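Local structure of ribulose-1,5-bisphosphate carboxylase/oxygenase large subunit (Rhodopseudomonas palustris, 3QFW) at residues L71-A76 with A106-A111; M86-S91 with A261-P266; A100-P105 with A265-G270; V229-M232 with N238-A241. The protein belongs to the Rubisco-like proteins and probably binds magnesium and acts on a sugar phosphate related to ribulose bisphosphate. One frame throughout, in Å; residues are numbered along the deposited sequence.

Contact 1. Residues L71-A76 with A106-A111; sequences LAAATA and AHYLTA
Tyr108 reaches from helix 106-112 to Ala73 and Ala76, which sit in and just after the short 3-10 turn that follows strand 64-71, an inner strand of the antiparallel sheet of the N-terminal domain. At its base, CB sets off with CG beside the backbone N and opposite the carbonyl carbon (chi1 -74°), which sends the ring away from its own helix toward the turn. Along the CD1-CE1 side, one face receives the imidazole of His107, whose NE2 lies 3.4 Å above the plane of the Tyr108 ring, displaced toward the rim. Farther out the surroundings become mainly main-chain. Tyr108 CE2 comes to 3.2 Å from Ala76 O, which lies in the ring plane at the edge. On the other flank the methyl of Ala73 nears the end of the ring, with Ala73 CB 3.3 Å from Tyr108 OH. The hydroxyl finishes the path as a donor, Tyr108 OH to Ala76 O at 2.7 Å. A phenylalanine in its place would probably leave the Ala76 carbonyl without this donor inside a buried contact and the turn less firmly tied to the helix. Ile8 of strand 8-15 also touches Tyr108, and Thr75 O bonds to Gln172 NE2 of the second subunit, placing the turn beside the dimer interface. The turn itself is closed by Ala76 N to Ala73 O at 3.0 Å. The hydroxyl meets Ala76 O at a C=O...donor angle of 153°, tilted 26° from the carbonyl plane.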
# COMPACT_ATOMS: atom_id res chain seq x y z
N LEU B 71 12.11 -18.52 3.18
CA LEU B 71 11.85 -17.69 4.34
C LEU B 71 11.13 -18.49 5.42
O LEU B 71 10.11 -19.12 5.15
CB LEU B 71 11.00 -16.47 3.96
CG LEU B 71 11.62 -15.42 3.02
CD1 LEU B 71 10.61 -14.34 2.65
CD2 LEU B 71 12.86 -14.80 3.64
N ALA B 72 11.67 -18.48 6.64
CA ALA B 72 11.03 -19.19 7.74
C ALA B 72 9.57 -18.78 7.89
O ALA B 72 9.27 -17.60 8.07
CB ALA B 72 11.78 -18.95 9.03
N ALA B 73 8.67 -19.75 7.81
CA ALA B 73 7.24 -19.49 7.99
C ALA B 73 6.93 -18.85 9.35
O ALA B 73 5.93 -18.14 9.49
CB ALA B 73 6.43 -20.77 7.82
N ALA B 74 7.76 -19.13 10.35
CA ALA B 74 7.54 -18.60 11.69
C ALA B 74 7.47 -17.08 11.66
O ALA B 74 6.72 -16.48 12.43
CB ALA B 74 8.64 -19.06 12.63
N THR B 75 8.24 -16.48 10.76
CA THR B 75 8.33 -15.02 10.70
C THR B 75 7.07 -14.39 10.10
O THR B 75 6.78 -13.22 10.35
CB THR B 75 9.57 -14.56 9.91
OG1 THR B 75 9.40 -14.85 8.52
CG2 THR B 75 10.81 -15.28 10.42
N ALA B 76 6.32 -15.16 9.32
CA ALA B 76 5.13 -14.61 8.69
C ALA B 76 3.87 -15.46 8.86
O ALA B 76 3.59 -16.35 8.04
CB ALA B 76 5.40 -14.32 7.22
N ALA B 106 0.81 -25.20 2.14
CA ALA B 106 -0.62 -25.41 2.03
C ALA B 106 -1.43 -24.80 3.17
O ALA B 106 -2.56 -24.39 2.97
CB ALA B 106 -0.93 -26.91 1.90
N HIS B 107 -0.86 -24.74 4.37
CA HIS B 107 -1.63 -24.21 5.49
C HIS B 107 -1.98 -22.72 5.31
O HIS B 107 -2.96 -22.25 5.88
CB HIS B 107 -0.96 -24.50 6.84
CG HIS B 107 0.11 -23.53 7.23
ND1 HIS B 107 1.46 -23.80 7.06
CD2 HIS B 107 0.05 -22.31 7.81
CE1 HIS B 107 2.17 -22.78 7.50
NE2 HIS B 107 1.34 -21.86 7.96
N TYR B 108 -1.21 -22.00 4.51
CA TYR B 108 -1.54 -20.60 4.22
C TYR B 108 -2.79 -20.51 3.35
O TYR B 108 -3.65 -19.65 3.54
CB TYR B 108 -0.39 -19.88 3.51
CG TYR B 108 0.76 -19.55 4.42
CD1 TYR B 108 1.79 -20.46 4.60
CD2 TYR B 108 0.81 -18.35 5.12
CE1 TYR B 108 2.84 -20.18 5.43
CE2 TYR B 108 1.87 -18.06 5.97
CZ TYR B 108 2.88 -18.98 6.11
OH TYR B 108 3.94 -18.74 6.93
N LEU B 109 -2.89 -21.41 2.37
CA LEU B 109 -4.05 -21.37 1.49
C LEU B 109 -5.33 -21.68 2.27
O LEU B 109 -6.36 -21.08 2.03
CB LEU B 109 -3.86 -22.32 0.31
CG LEU B 109 -3.06 -21.75 -0.87
CD1 LEU B 109 -1.62 -21.35 -0.48
CD2 LEU B 109 -3.07 -22.74 -2.05
N THR B 110 -5.25 -22.60 3.22
CA THR B 110 -6.45 -22.99 3.96
C THR B 110 -6.87 -21.87 4.90
O THR B 110 -8.05 -21.57 5.06
CB THR B 110 -6.26 -24.30 4.76
OG1 THR B 110 -5.73 -25.31 3.90
CG2 THR B 110 -7.59 -24.77 5.32
N ALA B 111 -5.87 -21.25 5.52
CA ALA B 111 -6.10 -20.16 6.45
C ALA B 111 -6.74 -18.96 5.76
O ALA B 111 -7.74 -18.43 6.25
CB ALA B 111 -4.80 -19.75 7.11

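Contact 2. Residues M86-S91 with A261-P266; sequences MLFGNS and AKIAAP
The phenyl ring of Phe88, in helix 80-88, lies obliquely against Ala261, Lys262 and Ile263, in the loop that leads into helix 265-276 of the barrel domain. Phe88 and Ile263 run past one another in opposite directions, and their closest approach is Phe88 CD2 to Ile263 CG1 at 3.6 Å. The phenyl is carried across to the loop because CG points opposite the backbone N (chi1 -153°). Ile263 answers with its longer branch: CG1 stands beside the backbone N and CD1 continues it fully extended (chi2 -178°), bringing CD1 to 4.2 Å from Phe88 CD2. The outer part of the ring meets backbone instead. Lys262 O comes in obliquely, 3.3 Å from Phe88 CE2, and Lys262 N stands at the ring edge in its plane. Beyond them the methyl of Ala261 brushes the same corner, CB to Phe88 CE2 at 4.4 Å. Lys262 owes its backbone placement to an inverse gamma turn, closed by Ile263 N to Ala261 O at 2.9 Å, while its amine leads away from the phenyl. Ile97 and Tyr12 of the N-terminal sheet also touch Phe88, and Met257 of the second subunit packs on both Ala261 and Ile263. No hydrogen bond crosses between the segments. Cohesion here therefore comes from buried apolar surface, probably helped by a weak electrostatic attraction between the hydrogen-bearing rim of the phenyl and the carbonyl of Lys262.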
# COMPACT_ATOMS: atom_id res chain seq x y z
N MET B 86 6.91 -9.41 5.38
CA MET B 86 8.06 -10.30 5.31
C MET B 86 8.48 -10.61 3.86
O MET B 86 9.67 -10.82 3.58
CB MET B 86 7.82 -11.61 6.09
CG MET B 86 7.90 -11.49 7.64
SD MET B 86 9.03 -10.25 8.38
CE MET B 86 7.86 -8.96 8.72
N LEU B 87 7.52 -10.62 2.93
CA LEU B 87 7.86 -10.88 1.53
C LEU B 87 8.62 -9.73 0.89
O LEU B 87 9.57 -9.97 0.14
CB LEU B 87 6.61 -11.19 0.69
CG LEU B 87 5.93 -12.51 1.01
CD1 LEU B 87 4.63 -12.60 0.22
CD2 LEU B 87 6.85 -13.68 0.67
N PHE B 88 8.20 -8.50 1.16
CA PHE B 88 8.74 -7.37 0.40
C PHE B 88 8.78 -6.02 1.12
O PHE B 88 9.05 -5.01 0.48
CB PHE B 88 7.92 -7.19 -0.88
CG PHE B 88 8.69 -6.57 -2.00
CD1 PHE B 88 10.00 -6.95 -2.26
CD2 PHE B 88 8.09 -5.62 -2.82
CE1 PHE B 88 10.71 -6.38 -3.30
CE2 PHE B 88 8.79 -5.05 -3.87
CZ PHE B 88 10.10 -5.43 -4.11
N GLY B 89 8.51 -6.01 2.42
CA GLY B 89 8.47 -4.75 3.18
C GLY B 89 9.62 -3.80 2.91
O GLY B 89 9.43 -2.68 2.40
N ASN B 90 10.83 -4.22 3.27
CA ASN B 90 12.01 -3.40 3.09
C ASN B 90 12.57 -3.41 1.68
O ASN B 90 13.05 -2.38 1.20
CB ASN B 90 13.12 -3.82 4.07
CG ASN B 90 12.93 -3.21 5.45
OD1 ASN B 90 12.17 -2.26 5.62
ND2 ASN B 90 13.62 -3.76 6.44
N SER B 91 12.51 -4.56 1.01
CA SER B 91 13.14 -4.66 -0.30
C SER B 91 12.38 -3.80 -1.31
O SER B 91 12.91 -3.43 -2.35
CB SER B 91 13.23 -6.11 -0.77
OG SER B 91 14.24 -6.79 -0.05
N ALA B 261 4.86 -0.33 -5.14
CA ALA B 261 5.98 -1.21 -4.85
C ALA B 261 6.09 -2.23 -5.99
O ALA B 261 5.10 -2.57 -6.63
CB ALA B 261 5.76 -1.91 -3.52
N LYS B 262 7.31 -2.70 -6.25
CA LYS B 262 7.57 -3.52 -7.42
C LYS B 262 7.27 -4.99 -7.16
O LYS B 262 8.17 -5.81 -7.06
CB LYS B 262 9.02 -3.35 -7.88
CG LYS B 262 9.27 -3.80 -9.31
CD LYS B 262 8.28 -3.17 -10.27
CE LYS B 262 8.91 -2.96 -11.64
NZ LYS B 262 8.00 -2.23 -12.56
N ILE B 263 5.98 -5.29 -7.03
CA ILE B 263 5.50 -6.67 -6.98
C ILE B 263 4.88 -6.99 -8.33
O ILE B 263 4.03 -6.25 -8.82
CB ILE B 263 4.45 -6.85 -5.88
CG1 ILE B 263 5.00 -6.38 -4.52
CG2 ILE B 263 3.98 -8.29 -5.82
CD1 ILE B 263 4.04 -6.58 -3.36
N ALA B 264 5.30 -8.09 -8.95
CA ALA B 264 4.79 -8.42 -10.28
C ALA B 264 3.26 -8.56 -10.25
O ALA B 264 2.70 -9.16 -9.33
CB ALA B 264 5.43 -9.71 -10.81
N ALA B 265 2.61 -8.01 -11.28
CA ALA B 265 1.15 -8.03 -11.35
C ALA B 265 0.54 -9.41 -11.28
O ALA B 265 -0.47 -9.62 -10.61
CB ALA B 265 0.65 -7.29 -12.59
N PRO B 266 1.12 -10.38 -12.00
CA PRO B 266 0.39 -11.65 -11.92
C PRO B 266 0.37 -12.20 -10.50
O PRO B 266 -0.66 -12.70 -10.05
CB PRO B 266 1.18 -12.57 -12.88
CG PRO B 266 1.83 -11.63 -13.85
CD PRO B 266 2.19 -10.40 -13.01

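Contact 3. Residues A100-P105 with A265-G270; sequences ADVELP and APLLLG
Leu267, in the first turn of helix 265-276, pushes its side chain against Ala100, Asp101 and Val102, and nearly all of the contact consists of this one residue meeting the chain that enters strand 102-103. The apolar part is a meeting of branched ends: Val102 CG2 lies 3.8 Å from Leu267 CD2, the two side chains crossing at a slant. With CG opposite the backbone N (chi1 163°), Leu267 projects both methyls at the strand. A second group of contacts joins carbons of the leucine to polar main chain and carboxylate. Leu267 CD2 is 3.8 Å from Asp101 N, CD1 sits near Val102 N and Asp101 OD1, and Leu267 CB is 3.5 Å from Ala100 O. Asp101 OD1 also takes a weak hydrogen bond from the N of the next residue, Val102, at 2.8 Å, bent to 140° at the hydrogen. The polar link between the segments is a water, which donates to Ala100 O at 2.7 Å and accepts a weak bond from Leu267 N at 3.1 Å. That N-H belongs to the start of the helix, where no earlier turn supplies a carbonyl. Arg271, one turn on, bonds through NH1 to Val102 O. The strand pairs antiparallel with 8-15 in the N-terminal sheet, whereas Pro266 and Leu269 of the barrel helix lean on helix 294-305, so the contact joins the two domains.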
# COMPACT_ATOMS: atom_id res chain seq x y z
N ALA B 100 8.62 -11.57 -7.67
CA ALA B 100 8.04 -12.20 -8.87
C ALA B 100 7.01 -13.31 -8.61
O ALA B 100 6.01 -13.41 -9.32
CB ALA B 100 9.15 -12.73 -9.80
N ASP B 101 7.27 -14.16 -7.62
CA ASP B 101 6.34 -15.23 -7.27
C ASP B 101 6.52 -15.65 -5.81
O ASP B 101 7.52 -15.32 -5.18
CB ASP B 101 6.53 -16.45 -8.18
CG ASP B 101 5.27 -17.30 -8.29
OD1 ASP B 101 4.22 -16.92 -7.72
OD2 ASP B 101 5.32 -18.35 -8.97
N VAL B 102 5.54 -16.38 -5.29
CA VAL B 102 5.61 -16.90 -3.93
C VAL B 102 4.99 -18.30 -3.90
O VAL B 102 3.87 -18.50 -4.38
CB VAL B 102 4.90 -15.98 -2.91
CG1 VAL B 102 5.14 -16.44 -1.46
CG2 VAL B 102 5.38 -14.55 -3.07
N GLU B 103 5.72 -19.26 -3.35
CA GLU B 103 5.19 -20.60 -3.14
C GLU B 103 4.93 -20.75 -1.64
O GLU B 103 5.86 -20.86 -0.85
CB GLU B 103 6.18 -21.66 -3.62
CG GLU B 103 6.63 -21.49 -5.07
CD GLU B 103 7.63 -22.55 -5.51
OE1 GLU B 103 7.97 -23.43 -4.69
OE2 GLU B 103 8.08 -22.50 -6.68
N LEU B 104 3.65 -20.75 -1.27
CA LEU B 104 3.25 -20.85 0.13
C LEU B 104 2.91 -22.28 0.51
O LEU B 104 2.29 -23.00 -0.27
CB LEU B 104 2.00 -20.00 0.38
CG LEU B 104 2.12 -18.49 0.17
CD1 LEU B 104 0.74 -17.86 0.14
CD2 LEU B 104 3.00 -17.84 1.27
N PRO B 105 3.33 -22.70 1.72
CA PRO B 105 2.87 -23.93 2.36
C PRO B 105 1.35 -24.00 2.35
O PRO B 105 0.68 -22.98 2.54
CB PRO B 105 3.38 -23.79 3.79
CG PRO B 105 4.62 -23.00 3.64
CD PRO B 105 4.34 -22.01 2.53
N ALA B 265 2.61 -8.01 -11.28
CA ALA B 265 1.15 -8.03 -11.35
C ALA B 265 0.54 -9.41 -11.28
O ALA B 265 -0.47 -9.62 -10.61
CB ALA B 265 0.65 -7.29 -12.59
N PRO B 266 1.12 -10.38 -12.00
CA PRO B 266 0.39 -11.65 -11.92
C PRO B 266 0.37 -12.20 -10.50
O PRO B 266 -0.66 -12.70 -10.05
CB PRO B 266 1.18 -12.57 -12.88
CG PRO B 266 1.83 -11.63 -13.85
CD PRO B 266 2.19 -10.40 -13.01
N LEU B 267 1.48 -12.08 -9.78
CA LEU B 267 1.54 -12.57 -8.42
C LEU B 267 0.57 -11.80 -7.51
O LEU B 267 -0.16 -12.40 -6.71
CB LEU B 267 2.97 -12.42 -7.88
CG LEU B 267 3.10 -12.50 -6.36
CD1 LEU B 267 2.73 -13.89 -5.86
CD2 LEU B 267 4.52 -12.12 -5.91
N LEU B 268 0.56 -10.47 -7.64
CA LEU B 268 -0.22 -9.62 -6.75
C LEU B 268 -1.72 -9.60 -7.07
O LEU B 268 -2.54 -9.97 -6.23
CB LEU B 268 0.33 -8.19 -6.75
CG LEU B 268 -0.34 -7.23 -5.76
CD1 LEU B 268 -0.27 -7.79 -4.35
CD2 LEU B 268 0.31 -5.84 -5.84
N LEU B 269 -2.06 -9.17 -8.28
CA LEU B 269 -3.46 -9.03 -8.69
C LEU B 269 -4.12 -10.39 -8.94
O LEU B 269 -5.33 -10.55 -8.76
CB LEU B 269 -3.54 -8.22 -9.97
CG LEU B 269 -2.87 -6.85 -9.97
CD1 LEU B 269 -3.27 -6.12 -11.24
CD2 LEU B 269 -3.26 -6.04 -8.75
N GLY B 270 -3.31 -11.35 -9.38
CA GLY B 270 -3.80 -12.68 -9.63
C GLY B 270 -3.80 -13.54 -8.39
O GLY B 270 -4.85 -13.80 -7.80
O HOH W 1 4.18 -12.82 -11.22

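Contact 4. Residues V229-M232 with N238-A241; sequences VAPM and NFHA
Phe239, Pro231 and Val229 form a compact apolar cluster where strand 226-229 of the TIM barrel gives way to helices 231-234 and 236-243. Phe239 contributes the most buried surface. Its CG lies opposite the backbone N (chi1 169°), which lays the ring beside the start of the short helix. Pro231 comes second and covers one ring face: its CG stands over the centre in a CH-pi contact, 3.8 Å from the Phe239 centroid and 7° off the normal. The two side chains run alongside each other in the same direction, and Pro231 CB adds a touch on Phe239 CG at 3.9 Å. Ala230 is the N-cap of helix 231-234; Pro231 follows in the first turn, where its missing N-H costs no helical bond. Val229, third, works at the rim, with CG1 3.8 Å from Phe239 CD1 and close to the ring plane. A serine at Phe239 would probably strip Pro231 of its CH-pi partner, open a gap beside Val229 and set a hydroxyl among apolar neighbours. Phe276 of helix 265-276 and Val251 of strand 250-253 also touch Phe239, tying the cluster to the next strand and helix of the barrel. Next to it, Asn238 OD1 accepts a bond from Leu209 N of the second subunit. Val229 also offers CB, which approaches Phe239 CD1 to 3.9 Å.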
# COMPACT_ATOMS: atom_id res chain seq x y z
N VAL B 229 -13.26 -3.16 -4.16
CA VAL B 229 -12.29 -2.73 -3.14
C VAL B 229 -10.91 -2.70 -3.76
O VAL B 229 -10.55 -3.60 -4.51
CB VAL B 229 -12.24 -3.71 -1.96
CG1 VAL B 229 -11.46 -3.09 -0.78
CG2 VAL B 229 -13.64 -4.11 -1.52
N ALA B 230 -10.13 -1.67 -3.44
CA ALA B 230 -8.72 -1.62 -3.83
C ALA B 230 -7.86 -2.03 -2.65
O ALA B 230 -7.60 -1.22 -1.75
CB ALA B 230 -8.36 -0.22 -4.29
N PRO B 231 -7.40 -3.30 -2.63
CA PRO B 231 -6.71 -3.83 -1.45
C PRO B 231 -5.48 -3.02 -1.07
O PRO B 231 -5.19 -2.87 0.12
CB PRO B 231 -6.32 -5.26 -1.87
CG PRO B 231 -7.34 -5.62 -2.97
CD PRO B 231 -7.59 -4.33 -3.69
N MET B 232 -4.78 -2.47 -2.06
CA MET B 232 -3.52 -1.79 -1.77
C MET B 232 -3.76 -0.38 -1.24
O MET B 232 -2.87 0.24 -0.67
CB MET B 232 -2.58 -1.82 -2.98
CG MET B 232 -2.25 -3.26 -3.47
SD MET B 232 -1.43 -4.33 -2.24
CE MET B 232 -2.58 -4.29 -0.90
N ASN B 238 -7.12 -5.46 6.02
CA ASN B 238 -8.52 -5.03 6.07
C ASN B 238 -9.37 -5.52 4.90
O ASN B 238 -10.57 -5.83 5.06
CB ASN B 238 -8.57 -3.51 6.19
CG ASN B 238 -7.72 -3.02 7.32
OD1 ASN B 238 -7.99 -3.31 8.49
ND2 ASN B 238 -6.66 -2.29 6.98
N PHE B 239 -8.76 -5.60 3.72
CA PHE B 239 -9.43 -6.19 2.57
C PHE B 239 -9.87 -7.60 2.94
O PHE B 239 -11.03 -7.98 2.73
CB PHE B 239 -8.51 -6.22 1.35
CG PHE B 239 -9.04 -7.07 0.20
CD1 PHE B 239 -10.15 -6.65 -0.52
CD2 PHE B 239 -8.43 -8.26 -0.14
CE1 PHE B 239 -10.65 -7.42 -1.59
CE2 PHE B 239 -8.92 -9.05 -1.20
CZ PHE B 239 -10.03 -8.62 -1.93
N HIS B 240 -8.96 -8.36 3.54
CA HIS B 240 -9.26 -9.75 3.91
C HIS B 240 -10.37 -9.80 4.95
O HIS B 240 -11.26 -10.66 4.89
CB HIS B 240 -8.00 -10.40 4.44
CG HIS B 240 -8.11 -11.88 4.66
ND1 HIS B 240 -8.62 -12.74 3.70
CD2 HIS B 240 -7.77 -12.65 5.71
CE1 HIS B 240 -8.59 -13.97 4.17
NE2 HIS B 240 -8.07 -13.95 5.39
N ALA B 241 -10.32 -8.88 5.91
CA ALA B 241 -11.36 -8.79 6.94
C ALA B 241 -12.74 -8.55 6.33
O ALA B 241 -13.72 -9.14 6.78
CB ALA B 241 -11.03 -7.68 7.94

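How the contacts relate
Contacts 2 and 3 lie with centres about 10 Å apart, share Ala265 and Pro266, and respectively hold the preceding loop and the first turn of helix 265-276 against the N-terminal domain. Leu87 CD2 meets Val102 CG1 at 3.9 Å between them. Contact 1 lies about 17 Å from contact 2, centre to centre, yet Met86 CG is 3.4 Å from Thr75 O; Leu109 links it to Leu104 of contact 3. Contact 4 is nested in the chain loops closed by contacts 2 and 3 and meets contact 3 through Met232. In Rubisco relatives the active site lies at a barrel mouth completed by the partner's N-terminal domain; contacts 1, 2 and 4 all touch the second subunit.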